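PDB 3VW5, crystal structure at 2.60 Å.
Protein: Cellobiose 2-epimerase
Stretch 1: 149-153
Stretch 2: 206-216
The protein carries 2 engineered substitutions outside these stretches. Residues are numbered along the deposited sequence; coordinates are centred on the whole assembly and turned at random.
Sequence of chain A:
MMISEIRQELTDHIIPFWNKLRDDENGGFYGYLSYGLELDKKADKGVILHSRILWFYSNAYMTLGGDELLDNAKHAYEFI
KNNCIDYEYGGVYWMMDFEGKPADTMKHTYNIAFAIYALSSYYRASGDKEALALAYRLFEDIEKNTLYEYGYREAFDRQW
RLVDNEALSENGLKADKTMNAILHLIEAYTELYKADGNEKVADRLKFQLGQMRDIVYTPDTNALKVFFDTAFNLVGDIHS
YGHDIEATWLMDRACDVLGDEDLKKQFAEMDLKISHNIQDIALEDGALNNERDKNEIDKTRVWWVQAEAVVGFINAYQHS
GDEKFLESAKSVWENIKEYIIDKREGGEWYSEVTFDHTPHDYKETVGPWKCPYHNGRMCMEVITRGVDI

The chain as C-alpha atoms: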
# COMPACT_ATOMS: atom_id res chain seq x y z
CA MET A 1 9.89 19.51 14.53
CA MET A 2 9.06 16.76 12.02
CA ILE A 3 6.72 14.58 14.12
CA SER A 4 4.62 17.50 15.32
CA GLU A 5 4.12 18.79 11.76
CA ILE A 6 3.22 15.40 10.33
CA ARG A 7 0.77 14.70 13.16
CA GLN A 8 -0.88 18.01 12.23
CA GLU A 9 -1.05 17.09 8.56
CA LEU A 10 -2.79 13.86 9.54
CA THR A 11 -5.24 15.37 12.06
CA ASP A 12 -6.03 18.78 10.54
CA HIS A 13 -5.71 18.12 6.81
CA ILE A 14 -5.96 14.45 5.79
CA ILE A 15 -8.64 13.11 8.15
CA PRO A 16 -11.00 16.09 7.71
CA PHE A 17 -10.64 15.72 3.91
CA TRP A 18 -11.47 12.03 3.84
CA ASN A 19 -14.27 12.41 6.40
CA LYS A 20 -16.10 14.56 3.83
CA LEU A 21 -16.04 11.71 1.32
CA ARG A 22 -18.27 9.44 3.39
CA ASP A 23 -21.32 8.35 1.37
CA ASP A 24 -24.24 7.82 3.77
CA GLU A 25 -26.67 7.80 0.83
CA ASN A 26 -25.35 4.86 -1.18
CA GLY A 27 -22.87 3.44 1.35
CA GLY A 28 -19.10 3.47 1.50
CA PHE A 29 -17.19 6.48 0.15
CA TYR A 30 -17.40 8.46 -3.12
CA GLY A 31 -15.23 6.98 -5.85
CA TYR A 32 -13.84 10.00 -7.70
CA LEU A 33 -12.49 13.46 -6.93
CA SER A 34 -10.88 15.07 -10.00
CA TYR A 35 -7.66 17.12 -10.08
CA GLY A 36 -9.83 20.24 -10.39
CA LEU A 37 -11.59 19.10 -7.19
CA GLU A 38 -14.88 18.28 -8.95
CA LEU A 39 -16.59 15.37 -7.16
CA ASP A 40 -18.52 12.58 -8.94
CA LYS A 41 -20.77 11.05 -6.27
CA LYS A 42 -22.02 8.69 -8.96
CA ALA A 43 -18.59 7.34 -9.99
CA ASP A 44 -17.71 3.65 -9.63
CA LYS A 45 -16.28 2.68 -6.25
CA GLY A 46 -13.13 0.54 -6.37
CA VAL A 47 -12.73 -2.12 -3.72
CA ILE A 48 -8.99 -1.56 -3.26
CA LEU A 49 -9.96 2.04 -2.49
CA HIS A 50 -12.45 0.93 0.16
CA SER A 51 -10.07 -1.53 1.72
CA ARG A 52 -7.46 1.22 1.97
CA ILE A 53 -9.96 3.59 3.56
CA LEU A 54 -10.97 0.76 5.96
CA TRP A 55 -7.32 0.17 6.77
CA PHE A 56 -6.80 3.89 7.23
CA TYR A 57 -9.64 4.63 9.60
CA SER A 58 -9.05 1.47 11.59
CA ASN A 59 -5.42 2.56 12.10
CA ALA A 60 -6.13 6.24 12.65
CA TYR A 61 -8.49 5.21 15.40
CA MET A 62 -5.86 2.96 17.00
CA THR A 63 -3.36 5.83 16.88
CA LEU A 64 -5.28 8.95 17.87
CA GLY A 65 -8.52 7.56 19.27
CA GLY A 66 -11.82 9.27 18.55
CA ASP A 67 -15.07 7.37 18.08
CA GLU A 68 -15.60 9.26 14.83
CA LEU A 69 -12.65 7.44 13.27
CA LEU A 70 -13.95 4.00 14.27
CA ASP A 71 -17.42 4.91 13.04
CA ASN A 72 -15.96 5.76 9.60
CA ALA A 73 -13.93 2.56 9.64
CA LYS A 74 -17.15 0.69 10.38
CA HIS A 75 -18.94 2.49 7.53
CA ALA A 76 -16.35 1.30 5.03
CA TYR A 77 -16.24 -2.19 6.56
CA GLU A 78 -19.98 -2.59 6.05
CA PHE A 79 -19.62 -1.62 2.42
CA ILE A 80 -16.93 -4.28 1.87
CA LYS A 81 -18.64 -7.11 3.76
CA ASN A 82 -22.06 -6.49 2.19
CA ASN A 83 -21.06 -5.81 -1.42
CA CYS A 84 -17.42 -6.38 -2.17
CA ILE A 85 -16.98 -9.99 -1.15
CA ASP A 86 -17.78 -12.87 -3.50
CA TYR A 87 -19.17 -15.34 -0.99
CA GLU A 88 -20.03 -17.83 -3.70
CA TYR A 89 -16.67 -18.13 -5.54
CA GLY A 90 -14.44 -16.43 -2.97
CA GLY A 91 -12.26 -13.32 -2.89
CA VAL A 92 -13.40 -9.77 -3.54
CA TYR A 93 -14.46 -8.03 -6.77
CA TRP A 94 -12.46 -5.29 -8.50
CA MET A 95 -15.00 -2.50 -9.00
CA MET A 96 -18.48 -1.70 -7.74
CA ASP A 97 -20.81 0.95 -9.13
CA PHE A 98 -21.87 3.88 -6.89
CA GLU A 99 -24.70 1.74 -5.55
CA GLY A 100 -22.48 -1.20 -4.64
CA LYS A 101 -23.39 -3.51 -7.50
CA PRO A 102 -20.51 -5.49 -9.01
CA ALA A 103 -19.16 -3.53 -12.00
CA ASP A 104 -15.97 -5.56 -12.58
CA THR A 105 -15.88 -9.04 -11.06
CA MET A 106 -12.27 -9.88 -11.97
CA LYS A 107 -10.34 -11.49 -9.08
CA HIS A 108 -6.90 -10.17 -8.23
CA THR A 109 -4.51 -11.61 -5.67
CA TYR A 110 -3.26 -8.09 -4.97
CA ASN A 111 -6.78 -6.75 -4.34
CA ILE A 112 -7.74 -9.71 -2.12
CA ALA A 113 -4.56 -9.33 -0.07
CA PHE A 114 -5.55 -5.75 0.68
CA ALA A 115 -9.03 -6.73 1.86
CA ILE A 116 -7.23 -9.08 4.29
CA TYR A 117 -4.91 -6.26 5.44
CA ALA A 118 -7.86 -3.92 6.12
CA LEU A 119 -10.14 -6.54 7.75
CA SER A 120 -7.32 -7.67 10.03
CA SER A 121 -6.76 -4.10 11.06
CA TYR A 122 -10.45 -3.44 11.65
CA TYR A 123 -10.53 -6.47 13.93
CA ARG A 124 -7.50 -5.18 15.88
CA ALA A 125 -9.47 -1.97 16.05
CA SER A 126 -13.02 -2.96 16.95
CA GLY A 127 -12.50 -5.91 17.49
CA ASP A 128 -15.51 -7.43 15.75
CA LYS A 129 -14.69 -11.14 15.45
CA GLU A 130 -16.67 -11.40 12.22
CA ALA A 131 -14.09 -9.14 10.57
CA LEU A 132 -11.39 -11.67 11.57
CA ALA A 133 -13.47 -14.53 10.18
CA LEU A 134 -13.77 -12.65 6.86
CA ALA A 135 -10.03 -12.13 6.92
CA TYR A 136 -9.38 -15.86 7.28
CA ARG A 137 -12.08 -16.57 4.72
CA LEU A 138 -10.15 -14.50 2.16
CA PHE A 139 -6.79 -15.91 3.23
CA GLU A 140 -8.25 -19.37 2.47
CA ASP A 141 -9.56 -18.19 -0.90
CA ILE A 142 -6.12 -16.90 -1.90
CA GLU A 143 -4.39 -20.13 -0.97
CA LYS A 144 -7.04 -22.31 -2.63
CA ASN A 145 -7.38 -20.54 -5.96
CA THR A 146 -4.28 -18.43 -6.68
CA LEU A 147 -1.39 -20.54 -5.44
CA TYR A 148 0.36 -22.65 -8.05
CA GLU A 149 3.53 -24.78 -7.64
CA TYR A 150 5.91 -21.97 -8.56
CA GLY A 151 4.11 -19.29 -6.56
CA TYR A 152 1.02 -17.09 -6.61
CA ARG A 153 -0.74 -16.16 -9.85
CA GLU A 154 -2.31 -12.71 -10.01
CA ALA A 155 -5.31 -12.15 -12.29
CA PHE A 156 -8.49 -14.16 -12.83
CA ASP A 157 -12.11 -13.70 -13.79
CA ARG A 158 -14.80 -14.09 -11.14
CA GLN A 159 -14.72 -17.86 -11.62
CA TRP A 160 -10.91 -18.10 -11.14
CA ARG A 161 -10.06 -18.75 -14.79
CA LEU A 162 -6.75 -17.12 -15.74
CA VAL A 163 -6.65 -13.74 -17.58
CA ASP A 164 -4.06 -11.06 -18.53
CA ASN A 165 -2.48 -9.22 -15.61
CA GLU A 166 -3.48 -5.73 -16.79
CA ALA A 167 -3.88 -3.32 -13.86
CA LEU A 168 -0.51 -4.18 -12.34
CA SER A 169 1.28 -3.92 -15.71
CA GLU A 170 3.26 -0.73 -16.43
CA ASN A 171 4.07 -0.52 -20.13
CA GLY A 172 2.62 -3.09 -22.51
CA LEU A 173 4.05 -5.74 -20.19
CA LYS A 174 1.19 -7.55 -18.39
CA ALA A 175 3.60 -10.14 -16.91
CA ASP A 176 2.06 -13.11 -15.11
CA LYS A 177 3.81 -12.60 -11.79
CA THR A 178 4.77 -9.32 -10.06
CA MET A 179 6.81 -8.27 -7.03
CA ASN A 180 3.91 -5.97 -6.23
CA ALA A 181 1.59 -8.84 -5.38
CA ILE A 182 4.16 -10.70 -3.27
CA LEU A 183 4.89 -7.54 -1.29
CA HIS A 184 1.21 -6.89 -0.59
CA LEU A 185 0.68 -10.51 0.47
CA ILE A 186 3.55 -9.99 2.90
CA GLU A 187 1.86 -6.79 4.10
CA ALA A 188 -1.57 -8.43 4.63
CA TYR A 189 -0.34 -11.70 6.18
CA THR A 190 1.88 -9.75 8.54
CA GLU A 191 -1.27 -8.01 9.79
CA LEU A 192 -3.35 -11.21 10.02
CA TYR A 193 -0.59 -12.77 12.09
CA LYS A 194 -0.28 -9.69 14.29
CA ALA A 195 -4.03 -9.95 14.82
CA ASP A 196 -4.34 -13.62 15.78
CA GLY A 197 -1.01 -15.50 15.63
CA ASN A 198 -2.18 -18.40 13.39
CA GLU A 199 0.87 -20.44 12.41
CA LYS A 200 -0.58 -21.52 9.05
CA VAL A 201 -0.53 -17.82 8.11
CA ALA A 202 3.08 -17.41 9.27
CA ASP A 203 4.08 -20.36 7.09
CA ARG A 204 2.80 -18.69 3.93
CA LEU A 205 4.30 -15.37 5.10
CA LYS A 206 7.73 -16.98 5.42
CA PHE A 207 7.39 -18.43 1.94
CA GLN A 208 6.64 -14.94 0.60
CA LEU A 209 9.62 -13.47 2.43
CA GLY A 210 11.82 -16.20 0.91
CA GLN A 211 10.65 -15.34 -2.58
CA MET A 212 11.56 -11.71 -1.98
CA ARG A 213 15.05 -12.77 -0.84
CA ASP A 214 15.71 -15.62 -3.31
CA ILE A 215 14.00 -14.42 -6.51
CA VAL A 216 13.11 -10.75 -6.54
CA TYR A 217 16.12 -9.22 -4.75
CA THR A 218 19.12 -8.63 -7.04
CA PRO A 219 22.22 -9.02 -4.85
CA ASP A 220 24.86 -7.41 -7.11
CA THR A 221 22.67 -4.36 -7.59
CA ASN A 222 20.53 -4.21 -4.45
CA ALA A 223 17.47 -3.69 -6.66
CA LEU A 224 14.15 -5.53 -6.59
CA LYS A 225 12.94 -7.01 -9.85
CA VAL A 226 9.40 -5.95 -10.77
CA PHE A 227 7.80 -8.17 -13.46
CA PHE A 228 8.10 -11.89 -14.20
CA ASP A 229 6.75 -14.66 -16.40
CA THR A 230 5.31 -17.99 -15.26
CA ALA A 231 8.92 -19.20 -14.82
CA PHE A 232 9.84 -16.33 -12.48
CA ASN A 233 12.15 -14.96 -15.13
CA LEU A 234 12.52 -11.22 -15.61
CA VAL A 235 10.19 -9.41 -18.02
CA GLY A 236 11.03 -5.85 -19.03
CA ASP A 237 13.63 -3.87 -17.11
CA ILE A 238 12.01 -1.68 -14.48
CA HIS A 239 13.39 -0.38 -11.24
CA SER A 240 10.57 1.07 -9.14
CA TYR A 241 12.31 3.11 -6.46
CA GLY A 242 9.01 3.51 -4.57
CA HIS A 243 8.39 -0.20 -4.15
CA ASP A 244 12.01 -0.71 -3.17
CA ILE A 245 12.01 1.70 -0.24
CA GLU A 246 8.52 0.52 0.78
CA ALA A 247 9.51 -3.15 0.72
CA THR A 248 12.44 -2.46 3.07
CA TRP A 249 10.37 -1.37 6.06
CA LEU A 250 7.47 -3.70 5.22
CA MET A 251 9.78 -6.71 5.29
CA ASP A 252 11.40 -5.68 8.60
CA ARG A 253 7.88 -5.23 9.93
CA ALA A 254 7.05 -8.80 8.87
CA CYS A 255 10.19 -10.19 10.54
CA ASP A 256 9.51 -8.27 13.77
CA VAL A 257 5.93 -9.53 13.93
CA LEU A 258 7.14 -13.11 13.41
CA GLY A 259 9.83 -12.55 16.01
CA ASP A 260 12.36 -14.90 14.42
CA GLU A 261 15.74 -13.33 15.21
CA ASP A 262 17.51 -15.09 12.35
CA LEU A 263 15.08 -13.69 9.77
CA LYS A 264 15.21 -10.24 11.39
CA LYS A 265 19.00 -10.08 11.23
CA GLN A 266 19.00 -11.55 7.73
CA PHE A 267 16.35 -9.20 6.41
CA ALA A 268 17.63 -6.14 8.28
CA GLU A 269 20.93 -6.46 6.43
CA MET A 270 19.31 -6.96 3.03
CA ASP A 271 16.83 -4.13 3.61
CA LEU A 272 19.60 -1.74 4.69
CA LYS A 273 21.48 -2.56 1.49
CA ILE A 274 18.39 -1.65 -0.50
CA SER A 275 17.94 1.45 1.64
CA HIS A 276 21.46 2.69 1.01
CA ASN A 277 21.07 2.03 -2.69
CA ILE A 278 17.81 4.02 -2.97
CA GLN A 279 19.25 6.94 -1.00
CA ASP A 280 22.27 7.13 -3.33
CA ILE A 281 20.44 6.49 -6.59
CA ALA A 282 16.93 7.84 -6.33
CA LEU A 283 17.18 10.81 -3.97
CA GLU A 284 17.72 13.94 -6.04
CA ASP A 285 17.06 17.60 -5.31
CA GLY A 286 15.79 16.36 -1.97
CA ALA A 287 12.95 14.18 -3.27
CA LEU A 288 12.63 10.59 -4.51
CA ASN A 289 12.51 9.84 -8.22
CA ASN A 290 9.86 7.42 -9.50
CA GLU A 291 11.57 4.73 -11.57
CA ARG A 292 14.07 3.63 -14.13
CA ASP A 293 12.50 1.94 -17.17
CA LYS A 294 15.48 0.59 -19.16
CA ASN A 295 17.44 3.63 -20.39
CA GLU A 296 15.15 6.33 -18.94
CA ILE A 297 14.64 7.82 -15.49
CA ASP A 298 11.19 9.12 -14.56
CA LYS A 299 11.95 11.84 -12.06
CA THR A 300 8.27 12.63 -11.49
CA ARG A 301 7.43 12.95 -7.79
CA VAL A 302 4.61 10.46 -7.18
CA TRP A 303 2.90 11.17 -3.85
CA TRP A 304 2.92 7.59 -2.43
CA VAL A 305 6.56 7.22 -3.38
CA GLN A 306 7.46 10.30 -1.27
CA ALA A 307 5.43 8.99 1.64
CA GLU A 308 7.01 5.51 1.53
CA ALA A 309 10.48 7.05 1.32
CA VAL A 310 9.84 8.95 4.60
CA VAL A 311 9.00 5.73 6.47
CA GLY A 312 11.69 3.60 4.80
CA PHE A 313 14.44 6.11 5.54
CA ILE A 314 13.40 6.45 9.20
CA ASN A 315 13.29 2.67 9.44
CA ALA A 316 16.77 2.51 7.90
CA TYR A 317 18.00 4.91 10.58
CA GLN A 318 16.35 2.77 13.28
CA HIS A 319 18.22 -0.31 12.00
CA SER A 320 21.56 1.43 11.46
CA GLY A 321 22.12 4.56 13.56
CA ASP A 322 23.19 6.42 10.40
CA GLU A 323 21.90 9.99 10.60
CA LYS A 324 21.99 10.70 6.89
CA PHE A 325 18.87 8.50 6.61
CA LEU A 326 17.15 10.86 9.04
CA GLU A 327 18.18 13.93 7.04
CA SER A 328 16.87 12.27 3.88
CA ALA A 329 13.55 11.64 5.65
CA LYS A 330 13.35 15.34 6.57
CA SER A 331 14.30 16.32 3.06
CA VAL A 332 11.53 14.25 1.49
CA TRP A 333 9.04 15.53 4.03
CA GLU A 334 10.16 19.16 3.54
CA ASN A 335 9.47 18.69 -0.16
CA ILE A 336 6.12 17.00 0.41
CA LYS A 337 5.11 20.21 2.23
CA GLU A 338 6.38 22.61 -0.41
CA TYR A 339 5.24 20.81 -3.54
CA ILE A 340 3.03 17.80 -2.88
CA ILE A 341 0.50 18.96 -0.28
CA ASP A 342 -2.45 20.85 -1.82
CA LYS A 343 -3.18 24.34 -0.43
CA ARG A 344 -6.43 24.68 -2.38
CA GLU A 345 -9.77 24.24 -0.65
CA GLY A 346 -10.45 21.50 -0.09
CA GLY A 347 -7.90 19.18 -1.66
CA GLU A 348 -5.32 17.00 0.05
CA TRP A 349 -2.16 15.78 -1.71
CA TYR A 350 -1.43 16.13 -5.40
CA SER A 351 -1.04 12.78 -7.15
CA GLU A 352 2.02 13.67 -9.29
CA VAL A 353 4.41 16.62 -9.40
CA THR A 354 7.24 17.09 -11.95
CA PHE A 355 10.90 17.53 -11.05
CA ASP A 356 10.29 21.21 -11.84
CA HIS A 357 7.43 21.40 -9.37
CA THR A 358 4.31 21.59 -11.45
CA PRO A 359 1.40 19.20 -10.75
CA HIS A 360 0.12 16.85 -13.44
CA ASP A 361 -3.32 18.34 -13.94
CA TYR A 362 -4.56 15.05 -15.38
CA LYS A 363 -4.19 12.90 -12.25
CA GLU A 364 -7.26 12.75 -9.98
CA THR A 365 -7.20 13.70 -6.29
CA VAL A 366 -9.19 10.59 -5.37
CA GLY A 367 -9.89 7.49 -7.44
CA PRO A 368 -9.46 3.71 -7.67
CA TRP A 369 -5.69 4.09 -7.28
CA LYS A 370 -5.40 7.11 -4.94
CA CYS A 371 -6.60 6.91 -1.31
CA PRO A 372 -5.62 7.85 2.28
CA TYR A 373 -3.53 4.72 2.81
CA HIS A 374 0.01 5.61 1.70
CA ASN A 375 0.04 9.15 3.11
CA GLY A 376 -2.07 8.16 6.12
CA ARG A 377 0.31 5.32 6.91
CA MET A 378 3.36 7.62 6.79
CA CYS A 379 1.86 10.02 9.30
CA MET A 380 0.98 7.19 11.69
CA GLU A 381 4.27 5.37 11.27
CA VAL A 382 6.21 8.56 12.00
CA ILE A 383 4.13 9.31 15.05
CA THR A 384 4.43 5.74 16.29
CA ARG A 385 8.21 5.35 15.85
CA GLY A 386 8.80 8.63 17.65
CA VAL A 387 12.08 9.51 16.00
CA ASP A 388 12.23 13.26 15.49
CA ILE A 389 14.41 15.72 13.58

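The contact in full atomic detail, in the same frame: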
# COMPACT_ATOMS: atom_id res chain seq x y z
N GLU A 149 2.28 -24.19 -8.15
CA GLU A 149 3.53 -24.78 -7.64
C GLU A 149 4.68 -23.79 -7.56
O GLU A 149 5.51 -23.89 -6.67
CB GLU A 149 3.99 -25.97 -8.48
CG GLU A 149 3.22 -27.24 -8.28
CD GLU A 149 3.46 -27.91 -6.93
OE1 GLU A 149 4.63 -28.09 -6.51
OE2 GLU A 149 2.45 -28.28 -6.30
N TYR A 150 4.76 -22.87 -8.51
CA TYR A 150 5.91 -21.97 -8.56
C TYR A 150 5.50 -20.58 -8.08
O TYR A 150 6.06 -19.58 -8.52
CB TYR A 150 6.50 -21.93 -9.97
CG TYR A 150 7.96 -21.49 -10.06
CD1 TYR A 150 8.67 -21.10 -8.92
CD2 TYR A 150 8.63 -21.47 -11.29
CE1 TYR A 150 10.00 -20.70 -9.01
CE2 TYR A 150 9.96 -21.07 -11.38
CZ TYR A 150 10.63 -20.68 -10.23
OH TYR A 150 11.95 -20.29 -10.33
N GLY A 151 4.52 -20.53 -7.19
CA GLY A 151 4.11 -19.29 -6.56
C GLY A 151 2.70 -18.82 -6.90
O GLY A 151 1.96 -19.49 -7.61
N TYR A 152 2.34 -17.65 -6.38
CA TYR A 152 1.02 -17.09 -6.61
C TYR A 152 0.84 -16.56 -8.03
O TYR A 152 1.75 -15.93 -8.58
CB TYR A 152 0.76 -15.96 -5.60
CG TYR A 152 0.76 -16.42 -4.17
CD1 TYR A 152 -0.40 -16.91 -3.57
CD2 TYR A 152 1.93 -16.39 -3.40
CE1 TYR A 152 -0.41 -17.35 -2.26
CE2 TYR A 152 1.93 -16.83 -2.08
CZ TYR A 152 0.76 -17.31 -1.52
OH TYR A 152 0.73 -17.74 -0.22
N ARG A 153 -0.32 -16.82 -8.62
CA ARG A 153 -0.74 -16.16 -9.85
C ARG A 153 -1.67 -15.00 -9.52
O ARG A 153 -2.31 -15.00 -8.48
CB ARG A 153 -1.43 -17.15 -10.78
CG ARG A 153 -0.46 -18.12 -11.39
CD ARG A 153 -1.14 -18.98 -12.40
NE ARG A 153 -0.20 -19.93 -12.99
CZ ARG A 153 -0.52 -20.80 -13.95
NH1 ARG A 153 -1.76 -20.83 -14.43
NH2 ARG A 153 0.40 -21.62 -14.43
N LYS A 206 6.30 -16.71 5.51
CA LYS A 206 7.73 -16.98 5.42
C LYS A 206 8.10 -17.39 3.99
O LYS A 206 9.17 -17.05 3.47
CB LYS A 206 8.18 -18.03 6.44
CG LYS A 206 8.32 -17.49 7.87
CD LYS A 206 8.36 -18.63 8.89
CE LYS A 206 8.50 -18.11 10.33
NZ LYS A 206 9.36 -18.98 11.23
N PHE A 207 7.18 -18.08 3.33
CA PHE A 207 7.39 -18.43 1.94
C PHE A 207 7.46 -17.17 1.06
O PHE A 207 8.30 -17.07 0.15
CB PHE A 207 6.31 -19.39 1.47
CG PHE A 207 6.19 -19.48 -0.02
CD1 PHE A 207 5.24 -18.73 -0.70
CD2 PHE A 207 7.03 -20.31 -0.75
CE1 PHE A 207 5.13 -18.81 -2.08
CE2 PHE A 207 6.92 -20.39 -2.13
CZ PHE A 207 5.97 -19.63 -2.80
N GLN A 208 6.60 -16.19 1.34
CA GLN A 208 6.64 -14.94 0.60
C GLN A 208 7.93 -14.16 0.84
O GLN A 208 8.53 -13.64 -0.10
CB GLN A 208 5.41 -14.08 0.93
CG GLN A 208 4.12 -14.68 0.42
CD GLN A 208 2.94 -14.41 1.34
OE1 GLN A 208 3.02 -13.58 2.26
NE2 GLN A 208 1.84 -15.12 1.11
N LEU A 209 8.35 -14.07 2.10
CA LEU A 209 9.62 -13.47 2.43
C LEU A 209 10.75 -14.13 1.64
O LEU A 209 11.56 -13.45 1.02
CB LEU A 209 9.89 -13.56 3.93
CG LEU A 209 9.49 -12.39 4.84
CD1 LEU A 209 8.84 -11.27 4.08
CD2 LEU A 209 8.59 -12.85 5.96
N GLY A 210 10.80 -15.47 1.64
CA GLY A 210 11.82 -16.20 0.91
C GLY A 210 11.88 -15.86 -0.56
O GLY A 210 12.96 -15.72 -1.15
N GLN A 211 10.71 -15.70 -1.17
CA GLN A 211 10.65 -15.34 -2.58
C GLN A 211 11.25 -13.95 -2.82
O GLN A 211 11.96 -13.72 -3.81
CB GLN A 211 9.21 -15.38 -3.09
CG GLN A 211 8.65 -16.77 -3.21
CD GLN A 211 7.56 -16.87 -4.25
OE1 GLN A 211 6.62 -16.06 -4.26
NE2 GLN A 211 7.67 -17.86 -5.14
N MET A 212 10.95 -13.02 -1.91
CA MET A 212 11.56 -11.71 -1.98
C MET A 212 13.08 -11.82 -1.91
O MET A 212 13.76 -11.15 -2.69
CB MET A 212 11.01 -10.77 -0.90
CG MET A 212 9.53 -10.40 -1.10
SD MET A 212 9.15 -9.31 -2.47
CE MET A 212 10.19 -7.95 -2.09
N ARG A 213 13.60 -12.65 -1.01
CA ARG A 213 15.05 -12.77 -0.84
C ARG A 213 15.71 -13.59 -1.97
O ARG A 213 16.75 -13.20 -2.51
CB ARG A 213 15.41 -13.34 0.54
CG ARG A 213 16.54 -14.37 0.51
CD ARG A 213 17.14 -14.74 1.88
NE ARG A 213 16.26 -15.43 2.83
CZ ARG A 213 15.70 -16.63 2.65
NH1 ARG A 213 15.88 -17.32 1.53
NH2 ARG A 213 14.93 -17.15 3.60
N ASP A 214 15.09 -14.69 -2.37
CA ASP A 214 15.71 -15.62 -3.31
C ASP A 214 15.45 -15.31 -4.80
O ASP A 214 16.30 -15.62 -5.65
CB ASP A 214 15.30 -17.05 -2.98
CG ASP A 214 15.80 -17.49 -1.61
OD1 ASP A 214 16.80 -16.91 -1.13
OD2 ASP A 214 15.18 -18.42 -1.02
N ILE A 215 14.31 -14.71 -5.11
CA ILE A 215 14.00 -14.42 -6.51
C ILE A 215 14.04 -12.93 -6.86
O ILE A 215 14.68 -12.53 -7.82
CB ILE A 215 12.62 -14.96 -6.91
CG1 ILE A 215 12.50 -16.44 -6.54
CG2 ILE A 215 12.42 -14.76 -8.38
CD1 ILE A 215 11.22 -17.09 -7.02
N VAL A 216 13.34 -12.11 -6.09
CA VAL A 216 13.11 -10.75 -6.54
C VAL A 216 14.28 -9.81 -6.25
O VAL A 216 14.60 -8.95 -7.07
CB VAL A 216 11.68 -10.22 -6.13
CG1 VAL A 216 10.96 -11.27 -5.36
CG2 VAL A 216 11.72 -8.88 -5.38
O HOH W 1 4.46 -15.75 -5.91

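A short segment, residues 149-153, lies against one side of a helix that begins earlier in the chain and runs through 206-216. Of the helix residues that meet it, Phe207, Gln211 and Ile215 recur every four positions, with Gln208 next to Phe207 and three before Gln211, as expected for one side of a helix. The contact is small, burying 248 Å² in all, and much of it depends on side chains long enough to bridge a gap: the closest CA atoms, those of Gly151 and Gln211, are 8.6 Å apart.

Tyr152 contributes most. Its CA-to-CB bond points sideways, but with chi1 in the m well (-62°) and chi2 at -87° the ring extends to the helix. There its CE2 lies 3.8 Å from CE1 of Phe207, an apolar contact made at the edge of the phenylalanine ring. The hydroxyl at the tip reaches further, and NE2 of Gln208 donates a hydrogen bond to Tyr152 OH over 3.1 Å, with an N-H...O angle of 139°. Tyrosine suits this place because it joins an apolar ring to a polar end. The OH is also hydrogen-bonded elsewhere in the structure. Gln208, whose CA-to-CB bond is likewise sideways, brings its amide within range through chi1 m and an off-well chi2 of 145°.

Phe207 points toward the segment, and its t rotamer (chi1 162°) carries the ring edge to both Tyr152 and Gly151; its CZ is 4.2 Å from Gly151 CA. The backbone angles of Gly151 by themselves call for glycine: phi of 114° with psi of -177° would jam a CB against the preceding carbonyl oxygen. An ideal CB on Gly151 would also lie a tight 3.2 Å from NE2 of Gln211 as it stands. Without one, Gln211 can pack its NE2 4.1 Å from Gly151 CA.

Gln211 points toward the segment with chi1 m and chi2 t, an extended start that takes its amide across the gap. It makes no direct hydrogen bond there. Instead a water accepts from the backbone N of Tyr152 at 2.9 Å and donates to OE1 of Gln211 at 2.7 Å, so the buried strand amide is satisfied through a bridge that a purely apolar side chain could not provide.

At the other end of the contact, Tyr150 has its CA-to-CB bond directed away, yet chi1 of -157° (t) brings the ring back far enough for CE1 to lie 4.3 Å from CD1 of Ile215. The isoleucine, in its common m,t conformation, points toward the segment and offers that methyl as a loose apolar partner.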